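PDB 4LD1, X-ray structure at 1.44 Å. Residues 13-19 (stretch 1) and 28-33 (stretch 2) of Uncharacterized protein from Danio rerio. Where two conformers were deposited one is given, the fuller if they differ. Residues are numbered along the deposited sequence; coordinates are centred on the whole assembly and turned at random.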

# COMPACT_ATOMS: atom_id res chain seq x y z
N LEU A 13 -15.25 6.94 -29.11
CA LEU A 13 -15.29 6.78 -30.56
C LEU A 13 -16.25 7.75 -31.25
O LEU A 13 -15.83 8.48 -32.15
N PRO A 14 -17.54 7.77 -30.84
CA PRO A 14 -18.57 8.56 -31.53
C PRO A 14 -18.11 9.95 -31.97
O PRO A 14 -18.49 10.40 -33.06
N ASP A 15 -17.30 10.61 -31.15
CA ASP A 15 -16.83 11.96 -31.44
C ASP A 15 -15.45 11.96 -32.11
O ASP A 15 -14.44 12.25 -31.48
N GLY A 16 -15.42 11.63 -33.40
CA GLY A 16 -14.23 11.80 -34.22
C GLY A 16 -13.15 10.74 -34.04
O GLY A 16 -12.06 10.85 -34.61
N GLY A 17 -13.43 9.72 -33.26
CA GLY A 17 -12.43 8.70 -32.99
C GLY A 17 -12.13 7.77 -34.16
O GLY A 17 -12.71 7.85 -35.25
N ARG A 18 -11.21 6.85 -33.94
CA ARG A 18 -10.91 5.78 -34.88
C ARG A 18 -10.83 4.47 -34.08
O ARG A 18 -10.26 4.41 -32.99
N LEU A 19 -11.44 3.44 -34.64
CA LEU A 19 -11.39 2.08 -34.12
C LEU A 19 -10.60 1.21 -35.08
O LEU A 19 -10.88 1.21 -36.30
N LYS A 28 -8.16 -1.51 -31.03
CA LYS A 28 -7.51 -0.28 -30.61
C LYS A 28 -8.42 0.91 -30.88
O LYS A 28 -8.89 1.07 -32.01
N GLU A 29 -8.70 1.68 -29.84
CA GLU A 29 -9.52 2.88 -29.93
C GLU A 29 -8.61 4.07 -29.73
O GLU A 29 -7.84 4.11 -28.75
N LEU A 30 -8.70 5.03 -30.65
CA LEU A 30 -7.92 6.25 -30.58
C LEU A 30 -8.86 7.43 -30.59
O LEU A 30 -9.73 7.52 -31.46
N SER A 31 -8.70 8.35 -29.66
CA SER A 31 -9.50 9.57 -29.65
C SER A 31 -9.11 10.43 -30.84
O SER A 31 -8.03 10.25 -31.41
N ALA A 32 -10.00 11.34 -31.22
CA ALA A 32 -9.75 12.24 -32.35
C ALA A 32 -8.43 13.00 -32.20
O ALA A 32 -7.68 13.15 -33.16
N ASP A 33 -8.13 13.46 -30.99
CA ASP A 33 -6.91 14.24 -30.76
C ASP A 33 -5.69 13.36 -30.52
O ASP A 33 -4.56 13.86 -30.44

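What does the turn before the strand contribute through its side chains? The CA-to-CB bond of Leu 13 points sideways, but its m,t rotamer (chi1 -65°, chi2 178°) brings the end of the chain nearer to stretch 2, where CD2 lies 3.9 Å from CB of Glu 29. Its backbone helps shape the turn as well, since Gly 17 N donates to Leu 13 O at 2.9 Å. Pro 14 takes no part in the contact. Asp 15, with chi1 at 48° (p), points sideways and its side chain stays remote; its carbonyl does the work, because a water bridges the stretches by donating to Asp 15 O at 2.4 Å and accepting from Ala 32 N at 2.8 Å.

How do two glycines fit against a neighbour so close? Gly 16 O rests 3.4 Å from Ala 32 CB, so the small methyl group packs directly on the turn's backbone. A CB on Gly 16 would fall a tight 3.1 Å from Ala 32 CB, and the residue's positive phi of 78° by itself favours glycine. At Gly 17, CA already approaches Leu 30 O to 3.3 Å. A CB on Gly 17 would sit a tight 3.2 Å from Leu 30 O and clash with Leu 13 CA at 2.9 Å.

What holds Arg 18 to its partner once the strand begins? The backbones form an antiparallel hydrogen-bonded pair: Arg 18 N donates to Leu 30 O at 3.0 Å, and Leu 30 N returns a bond to Arg 18 O at 2.9 Å, both nearly straight. This pairing puts the two side chains on the same face of the sheet. Arg 18 runs out through t, t and p wells, and its guanidinium lies with Leu 30 CD1 over one face, while Arg 18 NH1 comes 4.0 Å from Leu 30 CD2. Leu 30 has chi1 at -55° (m) and an off-rotamer chi2 of 98°; the contact is apolar carbon against the flat cationic group.

Which side chains meet on the other face of the sheet? Leu 19 and Glu 29 do, as a non-hydrogen-bonded antiparallel pair. The t,p rotamer of Leu 19 (171°, 68°) brings its end closer, with CD1 3.9 Å from Glu 29 CG. Glu 29, chi1 -61° (m) and chi2 173° (t), thus offers its aliphatic stem to both Leu 13 and Leu 19. Between the backbones, Leu 19 CA makes a CA-H...O contact with Lys 28 O at 3.4 Å.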

# COMPACT_ATOMS: atom_id res chain seq x y z
CB LEU A 13 -15.61 5.33 -30.95
CG LEU A 13 -14.54 4.30 -30.56
CD1 LEU A 13 -15.00 2.89 -30.94
CD2 LEU A 13 -13.20 4.61 -31.19
CB PRO A 14 -19.67 8.68 -30.48
CG PRO A 14 -19.57 7.43 -29.71
CD PRO A 14 -18.09 7.10 -29.64
CB ASP A 15 -16.82 12.82 -30.17
CG ASP A 15 -16.15 12.13 -28.99
OD1 ASP A 15 -16.08 10.89 -28.99
OD2 ASP A 15 -15.71 12.85 -28.06
CB ARG A 18 -9.60 6.07 -35.60
CG ARG A 18 -9.16 5.04 -36.60
CD ARG A 18 -8.17 5.64 -37.59
NE ARG A 18 -6.99 6.21 -36.94
CZ ARG A 18 -5.83 5.58 -36.75
NH1 ARG A 18 -4.82 6.19 -36.15
NH2 ARG A 18 -5.67 4.33 -37.17
CB LEU A 19 -12.80 1.51 -34.01
CG LEU A 19 -12.91 0.03 -33.68
CD1 LEU A 19 -12.42 -0.27 -32.26
CD2 LEU A 19 -14.35 -0.45 -33.90
CB LYS A 28 -6.15 -0.09 -31.29
CG LYS A 28 -5.39 1.15 -30.81
CD LYS A 28 -4.10 1.45 -31.56
CE LYS A 28 -3.29 0.22 -31.93
NZ LYS A 28 -2.04 0.61 -32.67
CB GLU A 29 -10.62 2.87 -28.86
CG GLU A 29 -11.56 1.69 -29.00
CD GLU A 29 -12.53 1.57 -27.84
OE1 GLU A 29 -13.43 0.71 -27.90
OE2 GLU A 29 -12.39 2.35 -26.88
CB LEU A 30 -6.95 6.32 -31.76
CG LEU A 30 -6.02 5.11 -31.91
CD1 LEU A 30 -6.56 4.13 -32.94
CD2 LEU A 30 -4.61 5.53 -32.26
CB SER A 31 -9.26 10.36 -28.36
OG SER A 31 -7.90 10.75 -28.24
CB ALA A 32 -10.91 13.23 -32.51
CB ASP A 33 -7.09 15.26 -29.62
CG ASP A 33 -7.33 14.62 -28.27
OD1 ASP A 33 -7.19 13.39 -28.12
OD2 ASP A 33 -7.65 15.36 -27.32
O HOH W 1 -12.60 11.35 -30.14